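Local coordinates for catechol 1,2-dioxygenase (Acinetobacter sp., PDB 1DMH), which catalyses the Fe(3+)-dependent intradiol cleavage of catechol by O2 to cis,cis-muconate, working as a homodimer with one iron per subunit, at residues I135-I140 and F283-F288; F141-K146 and L292-D297; V153-A158 and Y190-I195. All blocks are in the same frame, centred on the assembly; numbering follows the deposited sequence.

Contact 1. Residues I135-I140 and F283-F288; sequences ILHGTI and FAEMVF
Two neighbouring parallel strands in the mixed beta-sheet of the intradiol dioxygenase domain meet here, 135-140 beside 283-288. Their axes come within 4.9 Å at 17°, and Ile-135, Leu-136 and His-137 face Glu-285, Met-286 and Val-287 in register. Four backbone bonds alternate as parallel pairing requires: Ile-135 N to Ala-284 O, Met-286 N to Ile-135 O, His-137 N to Met-286 O and Phe-288 N to His-137 O (2.9 Å). The first three run nearly along the carbonyl axes. Gly-138 CA lies 3.4 Å from Phe-288 O in an almost straight C-H...O contact, the bare CA meeting the oxygen directly.

On the face of His-137 and Glu-285 the imidazole gives its NE2 proton to Glu-285 OE2 at 2.7 Å. The acceptor stays near the ring plane, while the donor approaches from above the carboxylate plane, the two planes being 51° apart. His-137 CG sits between backbone N and carbonyl carbon (chi1 60°), whereas the glutamate starts anti to N and extends to meet it. The carboxylate probably favours a protonated ring, although its OE1 also has a weak bond to His-268 NE2. Val-287 CG2 packs obliquely against the ring, 3.4 Å from His-137 CE1. Nearby, Ile-135 CG1 rests 3.6 Å from Phe-283 CD2, the two side chains crossing obliquely.

The opposite face carries Leu-136, whose CD2 branch lies 4.2 Å from Met-286 CB. Strand 189-195 flanks 135-140 across its other edge, strand 262-268 flanks 283-288, and Leu-136 also packs on Tyr-227 of strand 220-230.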
loop_
_atom_site.group_PDB
_atom_site.type_symbol
_atom_site.label_atom_id
_atom_site.label_comp_id
_atom_site.label_asym_id
_atom_site.label_seq_id
_atom_site.Cartn_x
_atom_site.Cartn_y
_atom_site.Cartn_z
ATOM N N ILE A 135 -35.136 -19.578 -0.714
ATOM C CA ILE A 135 -34.977 -20.863 -0.003
ATOM C C ILE A 135 -33.777 -21.472 -0.749
ATOM O O ILE A 135 -33.869 -21.741 -1.950
ATOM C CB ILE A 135 -36.215 -21.822 -0.194
ATOM C CG1 ILE A 135 -37.479 -21.173 0.367
ATOM C CG2 ILE A 135 -35.969 -23.190 0.459
ATOM C CD1 ILE A 135 -37.378 -20.807 1.803
ATOM N N LEU A 136 -32.655 -21.667 -0.063
ATOM C CA LEU A 136 -31.461 -22.209 -0.713
ATOM C C LEU A 136 -31.164 -23.540 -0.027
ATOM O O LEU A 136 -31.067 -23.615 1.189
ATOM C CB LEU A 136 -30.304 -21.249 -0.502
ATOM C CG LEU A 136 -29.011 -21.192 -1.331
ATOM C CD1 LEU A 136 -27.908 -20.849 -0.343
ATOM C CD2 LEU A 136 -28.693 -22.455 -2.088
ATOM N N HIS A 137 -31.024 -24.593 -0.808
ATOM C CA HIS A 137 -30.760 -25.878 -0.201
ATOM C C HIS A 137 -29.951 -26.775 -1.126
ATOM O O HIS A 137 -29.804 -26.509 -2.320
ATOM C CB HIS A 137 -32.097 -26.528 0.192
ATOM C CG HIS A 137 -33.031 -26.747 -0.961
ATOM N ND1 HIS A 137 -33.064 -27.922 -1.679
ATOM C CD2 HIS A 137 -33.936 -25.924 -1.548
ATOM C CE1 HIS A 137 -33.950 -27.819 -2.656
ATOM N NE2 HIS A 137 -34.493 -26.616 -2.599
ATOM N N GLY A 138 -29.399 -27.831 -0.555
ATOM C CA GLY A 138 -28.617 -28.742 -1.349
ATOM C C GLY A 138 -28.100 -29.867 -0.499
ATOM O O GLY A 138 -28.449 -29.985 0.673
ATOM N N THR A 139 -27.264 -30.695 -1.103
ATOM C CA THR A 139 -26.682 -31.830 -0.413
ATOM C C THR A 139 -25.169 -31.713 -0.504
ATOM O O THR A 139 -24.644 -31.220 -1.500
ATOM C CB THR A 139 -27.103 -33.171 -1.088
ATOM O OG1 THR A 139 -28.531 -33.316 -1.039
ATOM C CG2 THR A 139 -26.428 -34.365 -0.382
ATOM N N ILE A 140 -24.471 -32.143 0.541
ATOM C CA ILE A 140 -23.017 -32.131 0.507
ATOM C C ILE A 140 -22.572 -33.581 0.269
ATOM O O ILE A 140 -23.001 -34.478 0.983
ATOM C CB ILE A 140 -22.411 -31.638 1.840
ATOM C CG1 ILE A 140 -22.880 -30.208 2.124
ATOM C CG2 ILE A 140 -20.873 -31.737 1.780
ATOM C CD1 ILE A 140 -22.511 -29.204 1.021
ATOM N N PHE A 283 -41.658 -16.573 -3.550
ATOM C CA PHE A 283 -40.264 -16.682 -3.141
ATOM C C PHE A 283 -39.442 -17.301 -4.266
ATOM O O PHE A 283 -39.998 -17.853 -5.229
ATOM C CB PHE A 283 -40.171 -17.561 -1.876
ATOM C CG PHE A 283 -40.519 -19.007 -2.117
ATOM C CD1 PHE A 283 -41.846 -19.423 -2.155
ATOM C CD2 PHE A 283 -39.526 -19.944 -2.378
ATOM C CE1 PHE A 283 -42.187 -20.753 -2.454
ATOM C CE2 PHE A 283 -39.849 -21.274 -2.676
ATOM C CZ PHE A 283 -41.190 -21.678 -2.715
ATOM N N ALA A 284 -38.118 -17.204 -4.144
ATOM C CA ALA A 284 -37.211 -17.791 -5.122
ATOM C C ALA A 284 -36.578 -19.055 -4.491
ATOM O O ALA A 284 -36.404 -19.149 -3.266
ATOM C CB ALA A 284 -36.132 -16.785 -5.489
ATOM N N GLU A 285 -36.265 -20.038 -5.327
ATOM C CA GLU A 285 -35.620 -21.254 -4.844
ATOM C C GLU A 285 -34.361 -21.564 -5.666
ATOM O O GLU A 285 -34.377 -21.481 -6.907
ATOM C CB GLU A 285 -36.573 -22.455 -4.902
ATOM C CG GLU A 285 -35.913 -23.783 -4.529
ATOM C CD GLU A 285 -36.861 -24.958 -4.632
ATOM O OE1 GLU A 285 -37.630 -25.020 -5.617
ATOM O OE2 GLU A 285 -36.830 -25.840 -3.748
ATOM N N MET A 286 -33.277 -21.898 -4.966
ATOM C CA MET A 286 -32.006 -22.277 -5.588
ATOM C C MET A 286 -31.550 -23.567 -4.919
ATOM O O MET A 286 -31.628 -23.709 -3.703
ATOM C CB MET A 286 -30.926 -21.210 -5.393
ATOM C CG MET A 286 -31.232 -19.864 -6.047
ATOM S SD MET A 286 -29.965 -18.593 -5.757
ATOM C CE MET A 286 -28.672 -19.181 -6.766
ATOM N N VAL A 287 -31.117 -24.524 -5.727
ATOM C CA VAL A 287 -30.623 -25.792 -5.223
ATOM C C VAL A 287 -29.145 -25.813 -5.621
ATOM O O VAL A 287 -28.816 -25.501 -6.759
ATOM C CB VAL A 287 -31.336 -26.993 -5.910
ATOM C CG1 VAL A 287 -30.829 -28.313 -5.337
ATOM C CG2 VAL A 287 -32.823 -26.877 -5.732
ATOM N N PHE A 288 -28.250 -26.137 -4.702
ATOM C CA PHE A 288 -26.840 -26.203 -5.074
ATOM C C PHE A 288 -26.163 -27.250 -4.215
ATOM O O PHE A 288 -26.108 -27.113 -2.994
ATOM C CB PHE A 288 -26.131 -24.857 -4.886
ATOM C CG PHE A 288 -24.716 -24.853 -5.409
ATOM C CD1 PHE A 288 -24.461 -25.105 -6.760
ATOM C CD2 PHE A 288 -23.635 -24.657 -4.558
ATOM C CE1 PHE A 288 -23.149 -25.168 -7.256
ATOM C CE2 PHE A 288 -22.327 -24.718 -5.047
ATOM C CZ PHE A 288 -22.095 -24.976 -6.404
#

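Contact 2. Residues F141-K146 and L292-D297; sequences FDADGK and LTRLVD
A type I beta turn, Asp-142 to Gly-145, leaves strand 133-141 and lies against the chain that follows strand 283-291, so the contact joins the exits of two paired strands at the surface of the dioxygenase domain.

Backbone bonding carries the pairing on from the end of strand 133-141: Leu-292 N reaches Phe-141 O at 2.9 Å, with an N-H...O angle of 170° and the donor nearly along the carbonyl axis. One step on, Ala-143 CA approaches Leu-292 O in a C-H...O contact.

Within the turn, Gly-145 N closes on Asp-142 O, and the Asp-142 side chain folds back over it. Its OD1 takes Asp-144 N at 2.6 Å, an Asx turn, and also Lys-146 N at 3.1 Å, both from above the carboxylate plane. Two amides on one oxygen therefore fix the rotation of this aspartate. Outside the two segments, His-234 NE2 bonds Ala-143 N and Lys-291 NZ bonds Asp-142 O.

Apolar contact is small but close: Ala-143 CB points at the other segment and meets Arg-294 CG at 3.3 Å, with NH1 of the same side chain also against it.

An Asp-144 to Arg-294 salt bridge closes the contact at an exposed site. Arg-294 presents the NH1 and NH2 end of its guanidinium, whose plane is turned 54° from the Asp-144 carboxylate. Both nitrogens converge on Asp-144 OD1: NH2 meets its syn lone pair, whereas NH1 comes from above the carboxylate plane. A further, weak bond runs from Arg-294 NH2 to Asp-144 OD2, 2.8 Å long but bent to 126°.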
loop_
_atom_site.group_PDB
_atom_site.type_symbol
_atom_site.label_atom_id
_atom_site.label_comp_id
_atom_site.label_asym_id
_atom_site.label_seq_id
_atom_site.Cartn_x
_atom_site.Cartn_y
_atom_site.Cartn_z
ATOM N N PHE A 141 -21.727 -33.807 -0.732
ATOM C CA PHE A 141 -21.223 -35.148 -1.035
ATOM C C PHE A 141 -19.750 -35.316 -0.690
ATOM O O PHE A 141 -18.961 -34.402 -0.931
ATOM C CB PHE A 141 -21.397 -35.461 -2.513
ATOM C CG PHE A 141 -22.822 -35.507 -2.955
ATOM C CD1 PHE A 141 -23.590 -36.650 -2.741
ATOM C CD2 PHE A 141 -23.401 -34.424 -3.600
ATOM C CE1 PHE A 141 -24.915 -36.716 -3.169
ATOM C CE2 PHE A 141 -24.734 -34.480 -4.039
ATOM C CZ PHE A 141 -25.485 -35.629 -3.821
ATOM N N ASP A 142 -19.380 -36.476 -0.137
ATOM C CA ASP A 142 -17.981 -36.733 0.185
ATOM C C ASP A 142 -17.225 -37.071 -1.088
ATOM O O ASP A 142 -17.800 -37.080 -2.188
ATOM C CB ASP A 142 -17.803 -37.868 1.210
ATOM C CG ASP A 142 -18.313 -39.231 0.720
ATOM O OD1 ASP A 142 -18.349 -39.512 -0.496
ATOM O OD2 ASP A 142 -18.635 -40.056 1.591
ATOM N N ALA A 143 -15.936 -37.349 -0.948
ATOM C CA ALA A 143 -15.133 -37.643 -2.115
ATOM C C ALA A 143 -15.614 -38.864 -2.907
ATOM O O ALA A 143 -15.240 -39.025 -4.072
ATOM C CB ALA A 143 -13.670 -37.801 -1.719
ATOM N N ASP A 144 -16.450 -39.713 -2.302
ATOM C CA ASP A 144 -16.945 -40.899 -3.007
ATOM C C ASP A 144 -18.288 -40.693 -3.700
ATOM O O ASP A 144 -18.767 -41.586 -4.395
ATOM C CB ASP A 144 -17.079 -42.093 -2.057
ATOM C CG ASP A 144 -15.756 -42.491 -1.440
ATOM O OD1 ASP A 144 -14.759 -42.568 -2.181
ATOM O OD2 ASP A 144 -15.717 -42.736 -0.217
ATOM N N GLY A 145 -18.897 -39.528 -3.511
ATOM C CA GLY A 145 -20.185 -39.285 -4.136
ATOM C C GLY A 145 -21.336 -39.672 -3.221
ATOM O O GLY A 145 -22.476 -39.846 -3.669
ATOM N N LYS A 146 -21.037 -39.797 -1.932
ATOM C CA LYS A 146 -22.030 -40.171 -0.934
ATOM C C LYS A 146 -22.399 -38.969 -0.064
ATOM O O LYS A 146 -21.525 -38.186 0.311
ATOM C CB LYS A 146 -21.456 -41.304 -0.076
ATOM C CG LYS A 146 -21.015 -42.484 -0.934
ATOM C CD LYS A 146 -20.257 -43.589 -0.186
ATOM C CE LYS A 146 -19.834 -44.686 -1.202
ATOM N NZ LYS A 146 -19.097 -45.856 -0.611
ATOM N N LEU A 292 -17.016 -32.608 -2.136
ATOM C CA LEU A 292 -15.707 -32.358 -1.533
ATOM C C LEU A 292 -14.569 -33.288 -1.998
ATOM O O LEU A 292 -14.805 -34.357 -2.559
ATOM C CB LEU A 292 -15.836 -32.440 -0.008
ATOM C CG LEU A 292 -16.833 -31.537 0.723
ATOM C CD1 LEU A 292 -16.671 -31.772 2.208
ATOM C CD2 LEU A 292 -16.582 -30.064 0.404
ATOM N N THR A 293 -13.332 -32.856 -1.775
ATOM C CA THR A 293 -12.176 -33.664 -2.132
ATOM C C THR A 293 -11.483 -34.123 -0.841
ATOM O O THR A 293 -11.561 -33.465 0.211
ATOM C CB THR A 293 -11.178 -32.879 -3.019
ATOM O OG1 THR A 293 -10.753 -31.701 -2.330
ATOM C CG2 THR A 293 -11.829 -32.457 -4.323
ATOM N N ARG A 294 -10.823 -35.276 -0.930
ATOM C CA ARG A 294 -10.110 -35.861 0.198
ATOM C C ARG A 294 -8.793 -35.151 0.472
ATOM O O ARG A 294 -8.212 -34.519 -0.421
ATOM C CB ARG A 294 -9.778 -37.335 -0.072
ATOM C CG ARG A 294 -10.900 -38.332 0.087
ATOM C CD ARG A 294 -10.284 -39.730 0.210
ATOM N NE ARG A 294 -11.271 -40.753 0.546
ATOM C CZ ARG A 294 -12.166 -41.247 -0.308
ATOM N NH1 ARG A 294 -12.203 -40.810 -1.566
ATOM N NH2 ARG A 294 -13.016 -42.191 0.091
ATOM N N LEU A 295 -8.322 -35.288 1.709
ATOM C CA LEU A 295 -7.052 -34.713 2.131
ATOM C C LEU A 295 -5.956 -35.352 1.278
ATOM O O LEU A 295 -6.153 -36.421 0.702
ATOM C CB LEU A 295 -6.796 -35.006 3.612
ATOM C CG LEU A 295 -7.749 -34.348 4.606
ATOM C CD1 LEU A 295 -7.426 -34.833 6.000
ATOM C CD2 LEU A 295 -7.623 -32.828 4.533
ATOM N N VAL A 296 -4.810 -34.686 1.190
ATOM C CA VAL A 296 -3.702 -35.193 0.397
ATOM C C VAL A 296 -2.626 -35.600 1.394
ATOM O O VAL A 296 -2.056 -34.756 2.085
ATOM C CB VAL A 296 -3.186 -34.102 -0.584
ATOM C CG1 VAL A 296 -2.002 -34.617 -1.365
ATOM C CG2 VAL A 296 -4.297 -33.705 -1.531
ATOM N N ASP A 297 -2.387 -36.906 1.471
ATOM C CA ASP A 297 -1.430 -37.488 2.407
ATOM C C ASP A 297 -1.692 -36.968 3.818
ATOM O O ASP A 297 -0.779 -36.507 4.520
ATOM C CB ASP A 297 0.019 -37.206 1.979
ATOM C CG ASP A 297 0.363 -37.825 0.611
ATOM O OD1 ASP A 297 0.095 -39.043 0.391
ATOM O OD2 ASP A 297 0.918 -37.087 -0.243
#

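Contact 3. Residues V153-A158 and Y190-I195; sequences VEIWHA and YRVRTI
Strands 153-157 and 190-195 run in nearly the same direction, 22° apart, but their axes approach no closer than 9.5 Å, so the interior of the beta-sandwich-like core between them is spanned mainly by side chains. At one end, Val-153 puts CG1 over one face of the Tyr-190 ring, while its CG2 lies 4.3 Å from Tyr-190 CB. Tyr-190 CG takes the crowded position between backbone N and carbonyl carbon (chi1 70°), and the hydroxyl bonds Phe-288 O and Tyr-227 OH outside the pair. Next along, Ile-155 stretches CD1 to 4.1 Å from Tyr-190 CE2, crossing that side chain at about a right angle, and the same methyl comes to 4.5 Å from Val-192 CG1. The other end is polar: His-157 and Thr-194 meet tip to tip, NE2 to OG1 at 2.6 Å, with the hydroxyl in the imidazole plane. Thr-194 OG1 stands anti to its backbone N (chi1 -173°), directed at the ring. His-157 CE1 also lies 3.3 Å from Ile-195 O. On the ring's other nitrogen, His-157 ND1 donates to Ala-158 O at 2.8 Å from above the carbonyl plane.

The His-157 side chain is about 7 Å from the iron and about 5 Å from the side chain of the ligand Tyr-164, and is not itself a ligand. With ND1 donating to a carbonyl and NE2 bonded to a hydroxyl, both ring nitrogens are satisfied in a buried setting, which fixes the imidazole's rotation close to the iron site.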
loop_
_atom_site.group_PDB
_atom_site.type_symbol
_atom_site.label_atom_id
_atom_site.label_comp_id
_atom_site.label_asym_id
_atom_site.label_seq_id
_atom_site.Cartn_x
_atom_site.Cartn_y
_atom_site.Cartn_z
ATOM N N VAL A 153 -21.319 -26.237 6.635
ATOM C CA VAL A 153 -21.522 -25.364 5.492
ATOM C C VAL A 153 -21.632 -23.932 6.006
ATOM O O VAL A 153 -22.543 -23.626 6.781
ATOM C CB VAL A 153 -22.833 -25.724 4.743
ATOM C CG1 VAL A 153 -23.001 -24.829 3.514
ATOM C CG2 VAL A 153 -22.826 -27.206 4.330
ATOM N N GLU A 154 -20.702 -23.067 5.606
ATOM C CA GLU A 154 -20.757 -21.671 6.015
ATOM C C GLU A 154 -21.166 -20.805 4.829
ATOM O O GLU A 154 -20.541 -20.856 3.781
ATOM C CB GLU A 154 -19.408 -21.215 6.539
ATOM C CG GLU A 154 -18.959 -22.035 7.714
ATOM C CD GLU A 154 -17.654 -21.539 8.287
ATOM O OE1 GLU A 154 -17.613 -20.398 8.792
ATOM O OE2 GLU A 154 -16.671 -22.296 8.224
ATOM N N ILE A 155 -22.215 -20.009 5.022
ATOM C CA ILE A 155 -22.761 -19.158 3.980
ATOM C C ILE A 155 -22.832 -17.702 4.408
ATOM O O ILE A 155 -23.196 -17.396 5.545
ATOM C CB ILE A 155 -24.186 -19.622 3.621
ATOM C CG1 ILE A 155 -24.164 -21.129 3.333
ATOM C CG2 ILE A 155 -24.716 -18.842 2.416
ATOM C CD1 ILE A 155 -25.471 -21.665 2.849
ATOM N N TRP A 156 -22.470 -16.794 3.514
ATOM C CA TRP A 156 -22.583 -15.382 3.840
ATOM C C TRP A 156 -22.855 -14.673 2.537
ATOM O O TRP A 156 -22.391 -15.117 1.490
ATOM C CB TRP A 156 -21.319 -14.857 4.580
ATOM C CG TRP A 156 -19.978 -14.757 3.847
ATOM C CD1 TRP A 156 -19.394 -13.620 3.351
ATOM C CD2 TRP A 156 -19.054 -15.824 3.590
ATOM N NE1 TRP A 156 -18.164 -13.914 2.804
ATOM C CE2 TRP A 156 -17.931 -15.259 2.937
ATOM C CE3 TRP A 156 -19.066 -17.207 3.848
ATOM C CZ2 TRP A 156 -16.832 -16.025 2.536
ATOM C CZ3 TRP A 156 -17.974 -17.975 3.448
ATOM C CH2 TRP A 156 -16.870 -17.376 2.799
ATOM N N HIS A 157 -23.646 -13.608 2.584
ATOM C CA HIS A 157 -23.985 -12.867 1.367
ATOM C C HIS A 157 -24.498 -11.469 1.685
ATOM O O HIS A 157 -24.710 -11.131 2.847
ATOM C CB HIS A 157 -25.016 -13.656 0.549
ATOM C CG HIS A 157 -26.368 -13.766 1.200
ATOM N ND1 HIS A 157 -27.326 -12.772 1.118
ATOM C CD2 HIS A 157 -26.927 -14.765 1.930
ATOM C CE1 HIS A 157 -28.414 -13.157 1.768
ATOM N NE2 HIS A 157 -28.198 -14.363 2.270
ATOM N N ALA A 158 -24.691 -10.663 0.646
ATOM C CA ALA A 158 -25.145 -9.281 0.794
ATOM C C ALA A 158 -26.670 -9.128 0.767
ATOM O O ALA A 158 -27.385 -10.076 0.435
ATOM C CB ALA A 158 -24.514 -8.420 -0.318
ATOM N N TYR A 190 -28.442 -29.348 3.669
ATOM C CA TYR A 190 -28.459 -28.056 4.357
ATOM C C TYR A 190 -29.602 -27.301 3.698
ATOM O O TYR A 190 -29.918 -27.521 2.525
ATOM C CB TYR A 190 -27.131 -27.304 4.169
ATOM C CG TYR A 190 -26.891 -26.774 2.759
ATOM C CD1 TYR A 190 -26.338 -27.588 1.767
ATOM C CD2 TYR A 190 -27.260 -25.480 2.411
ATOM C CE1 TYR A 190 -26.164 -27.129 0.456
ATOM C CE2 TYR A 190 -27.090 -25.009 1.105
ATOM C CZ TYR A 190 -26.541 -25.837 0.133
ATOM O OH TYR A 190 -26.385 -25.379 -1.161
ATOM N N ARG A 191 -30.255 -26.442 4.449
ATOM C CA ARG A 191 -31.339 -25.687 3.884
ATOM C C ARG A 191 -31.401 -24.383 4.632
ATOM O O ARG A 191 -31.322 -24.361 5.863
ATOM C CB ARG A 191 -32.641 -26.457 4.045
ATOM C CG ARG A 191 -33.860 -25.734 3.517
ATOM C CD ARG A 191 -35.094 -26.581 3.754
ATOM N NE ARG A 191 -36.339 -25.828 3.577
ATOM C CZ ARG A 191 -37.049 -25.782 2.449
ATOM N NH1 ARG A 191 -36.651 -26.483 1.381
ATOM N NH2 ARG A 191 -38.176 -25.053 2.402
ATOM N N VAL A 192 -31.487 -23.278 3.905
ATOM C CA VAL A 192 -31.585 -22.007 4.589
ATOM C C VAL A 192 -32.648 -21.163 3.975
ATOM O O VAL A 192 -32.983 -21.326 2.803
ATOM C CB VAL A 192 -30.278 -21.183 4.542
ATOM C CG1 VAL A 192 -29.221 -21.904 5.247
ATOM C CG2 VAL A 192 -29.861 -20.916 3.107
ATOM N N ARG A 193 -33.206 -20.288 4.795
ATOM C CA ARG A 193 -34.172 -19.326 4.313
ATOM C C ARG A 193 -33.437 -17.971 4.459
ATOM O O ARG A 193 -32.927 -17.644 5.538
ATOM C CB ARG A 193 -35.452 -19.338 5.156
ATOM C CG ARG A 193 -36.306 -18.121 4.856
ATOM C CD ARG A 193 -37.644 -18.099 5.571
ATOM N NE ARG A 193 -38.231 -16.784 5.358
ATOM C CZ ARG A 193 -39.474 -16.448 5.675
ATOM N NH1 ARG A 193 -40.270 -17.337 6.224
ATOM N NH2 ARG A 193 -39.914 -15.222 5.424
ATOM N N THR A 194 -33.348 -17.207 3.372
ATOM C CA THR A 194 -32.681 -15.917 3.433
ATOM C C THR A 194 -33.331 -15.018 2.362
ATOM O O THR A 194 -34.523 -15.186 2.074
ATOM C CB THR A 194 -31.167 -16.086 3.197
ATOM O OG1 THR A 194 -30.516 -14.835 3.412
ATOM C CG2 THR A 194 -30.879 -16.591 1.796
ATOM N N ILE A 195 -32.599 -14.048 1.814
ATOM C CA ILE A 195 -33.156 -13.219 0.742
ATOM C C ILE A 195 -32.171 -13.218 -0.433
ATOM O O ILE A 195 -30.986 -13.519 -0.254
ATOM C CB ILE A 195 -33.400 -11.735 1.176
ATOM C CG1 ILE A 195 -32.090 -11.103 1.635
ATOM C CG2 ILE A 195 -34.459 -11.657 2.274
ATOM C CD1 ILE A 195 -32.198 -9.621 1.906
#

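How the contacts relate
From the N terminus, the chain passes the helical zipper region and several short strands before reaching the strand carrying 135-140, which runs directly into the turn 141-146. Next come 153-158 and 190-195, whose contact 3 closes a short loop of 31 residues. That loop nests inside the far longer ones closed by contacts 1 and 2. Those two cross, since 283-288 and 292-297 return in the same order as their partners, and Ile-140 CG2 packs on Leu-292 CG. Contacts 1 and 3 share the sheet through neighbouring strands 133-141 and 189-195, while contact 2 ties the strand exits at the surface, about 23 Å from contact 3, centre to centre.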